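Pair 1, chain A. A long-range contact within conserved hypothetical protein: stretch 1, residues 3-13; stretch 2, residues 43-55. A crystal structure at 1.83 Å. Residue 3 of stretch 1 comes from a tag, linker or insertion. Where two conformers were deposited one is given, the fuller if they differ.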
# COMPACT_ATOMS: atom_id res chain seq x y z
N ALA A 3 25.87 10.08 -24.94
CA ALA A 3 24.83 10.18 -26.01
C ALA A 3 23.65 9.22 -25.81
O ALA A 3 22.57 9.41 -26.41
CB ALA A 3 25.45 9.97 -27.40
N MSE A 4 23.82 8.19 -24.99
CA MSE A 4 22.71 7.27 -24.79
C MSE A 4 21.94 7.55 -23.49
O MSE A 4 22.52 7.77 -22.44
CB MSE A 4 23.09 5.81 -25.08
CG MSE A 4 23.44 4.87 -23.96
SE MSE A 4 23.90 3.12 -24.78
CE MSE A 4 23.31 3.33 -26.56
N LYS A 5 20.62 7.63 -23.64
CA LYS A 5 19.72 8.02 -22.57
C LYS A 5 19.16 6.74 -21.98
O LYS A 5 18.81 5.81 -22.72
CB LYS A 5 18.58 8.86 -23.15
CG LYS A 5 19.00 10.22 -23.73
CD LYS A 5 17.76 10.96 -24.20
CE LYS A 5 18.09 12.31 -24.82
NZ LYS A 5 16.84 13.00 -25.27
N ILE A 6 19.09 6.69 -20.66
CA ILE A 6 18.70 5.46 -19.96
C ILE A 6 17.34 5.62 -19.27
O ILE A 6 17.14 6.54 -18.49
CB ILE A 6 19.75 5.07 -18.88
CG1 ILE A 6 21.19 5.30 -19.37
CG2 ILE A 6 19.51 3.64 -18.40
CD1 ILE A 6 21.67 4.36 -20.41
N LEU A 7 16.42 4.69 -19.55
CA LEU A 7 15.15 4.63 -18.88
C LEU A 7 15.23 3.56 -17.81
O LEU A 7 15.70 2.44 -18.05
CB LEU A 7 14.05 4.28 -19.92
CG LEU A 7 12.57 4.28 -19.50
CD1 LEU A 7 12.10 5.67 -19.03
CD2 LEU A 7 11.76 3.81 -20.71
N VAL A 8 14.83 3.91 -16.59
CA VAL A 8 14.92 2.99 -15.48
C VAL A 8 13.57 2.91 -14.81
O VAL A 8 12.86 3.94 -14.70
CB VAL A 8 16.03 3.44 -14.43
CG1 VAL A 8 16.07 2.47 -13.25
CG2 VAL A 8 17.43 3.60 -15.09
N THR A 9 13.17 1.71 -14.39
CA THR A 9 11.99 1.61 -13.54
C THR A 9 12.37 1.04 -12.18
O THR A 9 13.30 0.21 -12.06
CB THR A 9 10.84 0.73 -14.14
OG1 THR A 9 11.22 -0.66 -14.09
CG2 THR A 9 10.51 1.12 -15.62
N SER A 10 11.69 1.51 -11.15
CA SER A 10 11.87 0.92 -9.83
C SER A 10 10.62 1.01 -8.97
O SER A 10 9.69 1.77 -9.26
CB SER A 10 13.03 1.63 -9.10
OG SER A 10 12.58 2.89 -8.60
N GLY A 11 10.61 0.25 -7.88
CA GLY A 11 9.50 0.34 -6.94
C GLY A 11 8.51 -0.78 -7.21
O GLY A 11 8.91 -1.89 -7.56
N GLY A 12 7.23 -0.51 -7.00
CA GLY A 12 6.21 -1.55 -7.20
C GLY A 12 4.86 -0.91 -7.42
O GLY A 12 4.52 0.10 -6.77
N THR A 13 4.06 -1.51 -8.29
CA THR A 13 2.75 -0.98 -8.64
C THR A 13 1.73 -1.27 -7.53
O THR A 13 1.88 -2.22 -6.75
CB THR A 13 2.22 -1.60 -9.96
OG1 THR A 13 2.25 -3.05 -9.91
CG2 THR A 13 3.03 -1.09 -11.18
N GLY A 43 27.63 10.15 -15.62
CA GLY A 43 27.33 11.19 -16.62
C GLY A 43 26.16 10.90 -17.56
O GLY A 43 25.95 11.65 -18.52
N TYR A 44 25.41 9.82 -17.31
CA TYR A 44 24.22 9.50 -18.13
C TYR A 44 23.01 10.33 -17.76
O TYR A 44 22.84 10.72 -16.61
CB TYR A 44 23.84 8.01 -17.96
CG TYR A 44 24.84 7.12 -18.63
CD1 TYR A 44 25.89 6.58 -17.91
CD2 TYR A 44 24.76 6.85 -20.01
CE1 TYR A 44 26.85 5.78 -18.51
CE2 TYR A 44 25.71 6.05 -20.63
CZ TYR A 44 26.75 5.51 -19.87
OH TYR A 44 27.72 4.73 -20.46
N GLU A 45 22.19 10.60 -18.78
CA GLU A 45 20.87 11.17 -18.62
C GLU A 45 19.95 9.99 -18.30
O GLU A 45 19.99 8.97 -19.01
CB GLU A 45 20.45 11.85 -19.92
CG GLU A 45 19.02 12.39 -19.89
CD GLU A 45 18.66 13.13 -21.18
OE1 GLU A 45 17.44 13.22 -21.50
OE2 GLU A 45 19.61 13.57 -21.89
N VAL A 46 19.21 10.09 -17.20
CA VAL A 46 18.34 8.99 -16.75
C VAL A 46 16.92 9.51 -16.56
O VAL A 46 16.72 10.56 -15.96
CB VAL A 46 18.80 8.38 -15.40
CG1 VAL A 46 17.82 7.26 -14.94
CG2 VAL A 46 20.24 7.86 -15.50
N CYS A 47 15.95 8.75 -17.03
CA CYS A 47 14.56 9.01 -16.70
C CYS A 47 14.10 7.85 -15.82
O CYS A 47 14.19 6.67 -16.23
CB CYS A 47 13.72 9.11 -17.97
SG CYS A 47 11.92 9.12 -17.59
N LEU A 48 13.70 8.17 -14.59
CA LEU A 48 13.29 7.13 -13.65
C LEU A 48 11.79 7.10 -13.50
O LEU A 48 11.18 8.09 -13.08
CB LEU A 48 13.91 7.40 -12.26
CG LEU A 48 13.48 6.43 -11.14
CD1 LEU A 48 13.95 4.99 -11.42
CD2 LEU A 48 13.96 6.91 -9.75
N ILE A 49 11.19 5.97 -13.87
CA ILE A 49 9.78 5.72 -13.61
C ILE A 49 9.73 4.97 -12.28
O ILE A 49 10.35 3.91 -12.12
CB ILE A 49 9.15 4.87 -14.73
CG1 ILE A 49 9.37 5.55 -16.08
CG2 ILE A 49 7.66 4.57 -14.44
CD1 ILE A 49 8.88 6.99 -16.16
N THR A 50 9.01 5.55 -11.33
CA THR A 50 9.00 4.99 -9.99
C THR A 50 7.63 5.21 -9.30
O THR A 50 6.65 5.59 -9.95
CB THR A 50 10.25 5.52 -9.22
OG1 THR A 50 10.43 4.83 -7.98
CG2 THR A 50 10.14 7.07 -9.02
N THR A 51 7.57 4.92 -8.01
CA THR A 51 6.28 4.79 -7.32
C THR A 51 6.38 5.50 -5.98
O THR A 51 7.49 5.93 -5.57
CB THR A 51 5.83 3.29 -7.20
OG1 THR A 51 6.76 2.54 -6.38
CG2 THR A 51 5.77 2.65 -8.56
N LYS A 52 5.23 5.72 -5.35
CA LYS A 52 5.14 6.52 -4.14
C LYS A 52 6.03 6.02 -3.00
O LYS A 52 6.73 6.83 -2.38
CB LYS A 52 3.68 6.64 -3.69
CG LYS A 52 3.44 7.83 -2.79
CD LYS A 52 3.72 9.16 -3.51
CE LYS A 52 2.94 10.30 -2.87
NZ LYS A 52 2.67 11.43 -3.82
N ARG A 53 6.01 4.72 -2.74
CA ARG A 53 6.75 4.11 -1.64
C ARG A 53 8.23 3.80 -1.94
O ARG A 53 8.98 3.33 -1.07
CB ARG A 53 6.03 2.83 -1.19
CG ARG A 53 4.53 3.05 -0.89
CD ARG A 53 3.73 1.78 -1.07
NE ARG A 53 3.86 0.85 0.05
CZ ARG A 53 4.82 -0.06 0.18
NH1 ARG A 53 4.84 -0.84 1.26
NH2 ARG A 53 5.76 -0.20 -0.75
N ALA A 54 8.66 4.04 -3.19
CA ALA A 54 10.03 3.74 -3.56
C ALA A 54 11.03 4.73 -2.97
O ALA A 54 10.73 5.91 -2.85
CB ALA A 54 10.19 3.70 -5.07
N LEU A 55 12.21 4.22 -2.64
CA LEU A 55 13.36 5.04 -2.25
C LEU A 55 13.78 5.85 -3.46
O LEU A 55 13.95 5.31 -4.52
CB LEU A 55 14.52 4.15 -1.79
CG LEU A 55 14.21 3.35 -0.52
CD1 LEU A 55 15.33 2.31 -0.23
CD2 LEU A 55 13.99 4.29 0.66
O HOH W 1 23.42 10.04 -21.55
O HOH W 2 14.07 3.42 -6.45
O HOH W 3 5.21 1.86 -4.26

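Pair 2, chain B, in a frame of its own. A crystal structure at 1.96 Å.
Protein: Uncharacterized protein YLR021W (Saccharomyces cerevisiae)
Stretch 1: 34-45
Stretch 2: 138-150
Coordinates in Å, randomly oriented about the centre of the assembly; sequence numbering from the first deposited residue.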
# COMPACT_ATOMS: atom_id res chain seq x y z
N PHE B 34 5.04 7.48 -5.07
CA PHE B 34 4.67 8.88 -4.83
C PHE B 34 5.92 9.72 -4.58
O PHE B 34 7.03 9.18 -4.52
CB PHE B 34 3.76 8.97 -3.60
CG PHE B 34 2.52 8.15 -3.71
CD1 PHE B 34 1.39 8.65 -4.33
CD2 PHE B 34 2.48 6.86 -3.18
CE1 PHE B 34 0.23 7.88 -4.44
CE2 PHE B 34 1.33 6.08 -3.28
CZ PHE B 34 0.20 6.59 -3.92
N ASN B 35 5.75 11.03 -4.40
CA ASN B 35 6.88 11.91 -4.11
C ASN B 35 7.50 11.74 -2.74
O ASN B 35 8.69 12.01 -2.55
CB ASN B 35 6.51 13.38 -4.31
CG ASN B 35 6.85 13.86 -5.68
OD1 ASN B 35 6.73 13.12 -6.65
ND2 ASN B 35 7.31 15.11 -5.79
N ASN B 36 6.69 11.32 -1.78
CA ASN B 36 7.15 11.13 -0.41
C ASN B 36 7.41 9.67 -0.05
O ASN B 36 8.18 9.39 0.87
CB ASN B 36 6.16 11.76 0.59
CG ASN B 36 4.72 11.31 0.35
OD1 ASN B 36 4.32 11.03 -0.78
ND2 ASN B 36 3.95 11.22 1.43
N THR B 37 6.78 8.75 -0.76
CA THR B 37 6.79 7.37 -0.30
C THR B 37 6.48 6.42 -1.46
O THR B 37 6.06 6.85 -2.54
CB THR B 37 5.77 7.18 0.86
OG1 THR B 37 5.96 5.91 1.49
CG2 THR B 37 4.34 7.25 0.34
N ILE B 38 6.74 5.15 -1.25
CA ILE B 38 6.23 4.12 -2.14
C ILE B 38 5.26 3.31 -1.31
O ILE B 38 5.51 3.04 -0.13
CB ILE B 38 7.37 3.27 -2.74
CG1 ILE B 38 8.10 4.11 -3.82
CG2 ILE B 38 6.81 1.99 -3.36
CD1 ILE B 38 9.51 3.72 -4.07
N LEU B 39 4.12 2.96 -1.91
CA LEU B 39 3.16 2.09 -1.23
C LEU B 39 3.22 0.72 -1.88
O LEU B 39 2.82 0.58 -3.04
CB LEU B 39 1.74 2.67 -1.28
CG LEU B 39 0.58 1.82 -0.72
CD1 LEU B 39 0.79 1.52 0.76
CD2 LEU B 39 -0.73 2.55 -0.92
N LEU B 40 3.71 -0.27 -1.13
CA LEU B 40 3.88 -1.64 -1.62
C LEU B 40 2.88 -2.59 -1.00
O LEU B 40 2.71 -2.60 0.24
CB LEU B 40 5.32 -2.14 -1.32
CG LEU B 40 5.66 -3.58 -1.71
CD1 LEU B 40 5.66 -3.73 -3.23
CD2 LEU B 40 7.03 -3.95 -1.14
N GLN B 41 2.21 -3.38 -1.85
CA GLN B 41 1.32 -4.45 -1.39
C GLN B 41 2.01 -5.77 -1.62
O GLN B 41 2.57 -6.01 -2.70
CB GLN B 41 0.01 -4.49 -2.19
CG GLN B 41 -0.94 -3.33 -1.95
CD GLN B 41 -2.20 -3.52 -2.72
OE1 GLN B 41 -3.12 -4.22 -2.28
NE2 GLN B 41 -2.26 -2.92 -3.89
N ILE B 42 1.96 -6.64 -0.61
CA ILE B 42 2.37 -8.05 -0.81
C ILE B 42 1.27 -8.97 -0.30
O ILE B 42 1.14 -9.19 0.91
CB ILE B 42 3.70 -8.41 -0.13
CG1 ILE B 42 4.75 -7.31 -0.35
CG2 ILE B 42 4.20 -9.75 -0.68
CD1 ILE B 42 6.00 -7.45 0.49
N ARG B 43 0.49 -9.51 -1.21
CA ARG B 43 -0.68 -10.28 -0.84
C ARG B 43 -0.49 -11.78 -1.05
O ARG B 43 0.08 -12.21 -2.05
CB ARG B 43 -1.89 -9.82 -1.65
CG ARG B 43 -2.32 -8.39 -1.35
CD ARG B 43 -3.63 -8.15 -2.04
NE ARG B 43 -4.10 -6.77 -1.91
CZ ARG B 43 -5.39 -6.45 -1.81
NH1 ARG B 43 -6.31 -7.41 -1.74
NH2 ARG B 43 -5.75 -5.16 -1.73
N LEU B 44 -1.03 -12.56 -0.11
CA LEU B 44 -0.99 -14.02 -0.18
C LEU B 44 -2.42 -14.49 -0.34
O LEU B 44 -3.24 -14.28 0.55
CB LEU B 44 -0.37 -14.63 1.08
CG LEU B 44 -0.22 -16.17 1.12
CD1 LEU B 44 0.47 -16.68 -0.13
CD2 LEU B 44 0.53 -16.61 2.36
N ASN B 45 -2.70 -15.12 -1.48
CA ASN B 45 -4.07 -15.47 -1.87
C ASN B 45 -5.03 -14.27 -1.74
O ASN B 45 -6.16 -14.43 -1.31
CB ASN B 45 -4.58 -16.69 -1.09
CG ASN B 45 -3.94 -18.01 -1.54
OD1 ASN B 45 -3.98 -19.01 -0.82
ND2 ASN B 45 -3.36 -18.02 -2.73
N GLN B 138 15.98 11.47 1.04
CA GLN B 138 14.66 10.88 0.80
C GLN B 138 14.61 9.35 0.92
O GLN B 138 15.29 8.64 0.16
CB GLN B 138 14.11 11.34 -0.57
CG GLN B 138 15.06 11.11 -1.76
CD GLN B 138 14.37 11.17 -3.12
OE1 GLN B 138 15.02 11.09 -4.17
NE2 GLN B 138 13.04 11.32 -3.11
N PHE B 139 13.84 8.84 1.89
CA PHE B 139 13.32 7.45 1.84
C PHE B 139 12.23 7.08 2.86
O PHE B 139 12.46 7.04 4.08
CB PHE B 139 14.41 6.37 1.85
CG PHE B 139 13.88 5.02 1.42
CD1 PHE B 139 13.70 4.74 0.06
CD2 PHE B 139 13.52 4.06 2.36
CE1 PHE B 139 13.19 3.52 -0.35
CE2 PHE B 139 13.01 2.84 1.95
CZ PHE B 139 12.85 2.56 0.59
N SER B 140 11.07 6.75 2.31
CA SER B 140 9.94 6.26 3.07
C SER B 140 9.27 5.16 2.25
O SER B 140 9.14 5.27 1.03
CB SER B 140 8.96 7.41 3.32
OG SER B 140 7.80 6.98 3.98
N LEU B 141 8.88 4.09 2.94
CA LEU B 141 8.18 2.97 2.32
C LEU B 141 7.09 2.47 3.25
O LEU B 141 7.34 2.12 4.40
CB LEU B 141 9.17 1.85 1.96
CG LEU B 141 8.76 0.52 1.34
CD1 LEU B 141 7.93 0.65 0.04
CD2 LEU B 141 10.00 -0.33 1.07
N LEU B 142 5.88 2.43 2.71
CA LEU B 142 4.73 1.87 3.41
C LEU B 142 4.45 0.49 2.82
O LEU B 142 4.27 0.36 1.59
CB LEU B 142 3.55 2.84 3.23
CG LEU B 142 2.39 3.04 4.22
CD1 LEU B 142 2.81 3.00 5.66
CD2 LEU B 142 1.71 4.38 3.92
N ILE B 143 4.47 -0.54 3.66
CA ILE B 143 4.29 -1.92 3.20
C ILE B 143 3.06 -2.54 3.83
O ILE B 143 2.98 -2.68 5.05
CB ILE B 143 5.54 -2.85 3.46
CG1 ILE B 143 6.80 -2.23 2.86
CG2 ILE B 143 5.29 -4.25 2.87
CD1 ILE B 143 8.14 -2.90 3.28
N SER B 144 2.10 -2.91 3.00
CA SER B 144 0.95 -3.67 3.47
C SER B 144 1.12 -5.10 2.97
O SER B 144 1.33 -5.32 1.78
CB SER B 144 -0.36 -3.07 2.96
OG SER B 144 -0.57 -1.77 3.48
N MET B 145 1.03 -6.06 3.88
CA MET B 145 1.28 -7.44 3.50
C MET B 145 0.50 -8.47 4.32
O MET B 145 -0.06 -8.13 5.36
CB MET B 145 2.79 -7.74 3.54
CG MET B 145 3.48 -7.54 4.90
SD MET B 145 5.28 -7.78 4.77
CE MET B 145 5.37 -8.99 3.48
N SER B 146 0.46 -9.70 3.83
CA SER B 146 -0.07 -10.84 4.59
C SER B 146 1.00 -11.37 5.53
O SER B 146 2.07 -11.78 5.08
CB SER B 146 -0.51 -11.96 3.64
OG SER B 146 -0.74 -13.18 4.34
N SER B 147 0.71 -11.37 6.84
CA SER B 147 1.59 -11.96 7.84
C SER B 147 1.77 -13.47 7.65
O SER B 147 2.71 -14.07 8.18
CB SER B 147 1.01 -11.70 9.24
OG SER B 147 -0.28 -12.27 9.36
N LYS B 148 0.87 -14.08 6.88
CA LYS B 148 0.89 -15.53 6.66
C LYS B 148 1.94 -15.99 5.64
O LYS B 148 2.14 -17.20 5.45
CB LYS B 148 -0.49 -16.03 6.26
CG LYS B 148 -1.58 -15.67 7.28
CD LYS B 148 -2.50 -16.84 7.58
CE LYS B 148 -1.97 -17.71 8.72
NZ LYS B 148 -2.02 -17.02 10.05
N ILE B 149 2.60 -15.04 4.97
CA ILE B 149 3.74 -15.34 4.10
C ILE B 149 4.94 -15.79 4.94
O ILE B 149 5.76 -16.59 4.51
CB ILE B 149 4.16 -14.13 3.23
CG1 ILE B 149 2.98 -13.59 2.42
CG2 ILE B 149 5.30 -14.51 2.27
CD1 ILE B 149 3.23 -12.23 1.81
N TRP B 150 5.02 -15.26 6.16
CA TRP B 150 6.19 -15.43 7.01
C TRP B 150 5.90 -16.35 8.19
O TRP B 150 5.02 -17.21 8.10
CB TRP B 150 6.65 -14.05 7.51
CG TRP B 150 6.68 -13.05 6.40
CD1 TRP B 150 5.81 -12.00 6.21
CD2 TRP B 150 7.59 -13.02 5.29
NE1 TRP B 150 6.15 -11.31 5.07
CE2 TRP B 150 7.23 -11.92 4.48
CE3 TRP B 150 8.68 -13.81 4.91
CZ2 TRP B 150 7.92 -11.59 3.32
CZ3 TRP B 150 9.37 -13.48 3.75
CH2 TRP B 150 8.98 -12.38 2.96

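Pair 1 and pair 2 both place two neighbouring parallel strands side by side. Superposing N, CA and C of 14 central residues gives an RMSD of 0.6 Å; the strand axes approach to 4.6 Å in pair 1 and 4.7 Å in pair 2, with N-to-C directions 18° and 14° apart. Matching runs from K5(A) = T37(B) to S10(A) = I42(B) in stretch 1, and from E45(A) = S140(B) through R53(A) = K148(B) in stretch 2, loosening to 1.8 Å at the last two positions.

Five rungs of the backbone ladder are shared. I6(A) N donates to E45(A) O at 3.0 Å; its equivalent, I38(B) N to S140(B) O at 3.3 Å, is weak. Next, C47(A) N to I6(A) O (2.9 Å) matches L142(B) N to I38(B) O (2.9 Å), and V8(A) N to C47(A) O (2.9 Å) matches L40(B) N to L142(B) O (2.8 Å). I49(A) N to V8(A) O and S144(B) N to L40(B) O are both 2.8 Å. The fifth is S10(A) N to I49(A) O (2.9 Å), matched by I42(B) N to S144(B) O (2.8 Å). Pair 2 carries a sixth, S146(B) N to I42(B) O at 3.0 Å; the matched T51(A) N and S10(A) O are 4.0 Å apart.

On the face bearing I6(A), V46(A), V8(A) and L48(A), packing is aliphatic in both pairs, but the branching differs. V8(A) CG2 meets V46(A) CG1 at 3.7 Å, whereas at the matched positions L40(B) CB meets L141(B) CD1 at 4.1 Å: the longer side chain of L141(B) reaches across, its CD1 also lying 3.8 Å from I38(B) CG2. One step on, V8(A) CG1 touches L48(A) CD1 at 3.8 Å; L40(B) CD2 and I143(B) CG1 are looser, at 4.4 Å.

On the opposite face, L7(A) and L39(B) share rotamers (t, p), and their side-chain centres coincide within 0.5 Å. L7(A) CD1 lies 3.7 Å from C47(A) SG and 4.0 Å from I49(A) CG1; L39(B) CD1 lies 3.9 Å from L142(B) CB. At I49(A) = S144(B), pair 2 has the small polar S144(B), whose OG is hydrogen-bonded elsewhere in the structure. At T9(A) = Q41(B), T9(A) CG2 lies 4.1 Å from I49(A) CB, while Q41(B) OE1 accepts R43(B) NE at 2.8 Å.

The sharpest contrast is S10(A) = I42(B) with T50(A) = M145(B). Pair 1 joins hydroxyls: T50(A) OG1 donates to S10(A) OG at 3.0 Å. Pair 2 uses hydrocarbon, I42(B) CD1 meeting M145(B) CE at 3.4 Å, and I42(B) CG2 also reaches I149(B) CD1 at 3.6 Å. The CA atoms still agree within 0.5 and 0.3 Å at these two positions, so one backbone arrangement accommodates both polar and apolar solutions. The stretches bury 776 Å² in pair 1 and 827 Å² in pair 2.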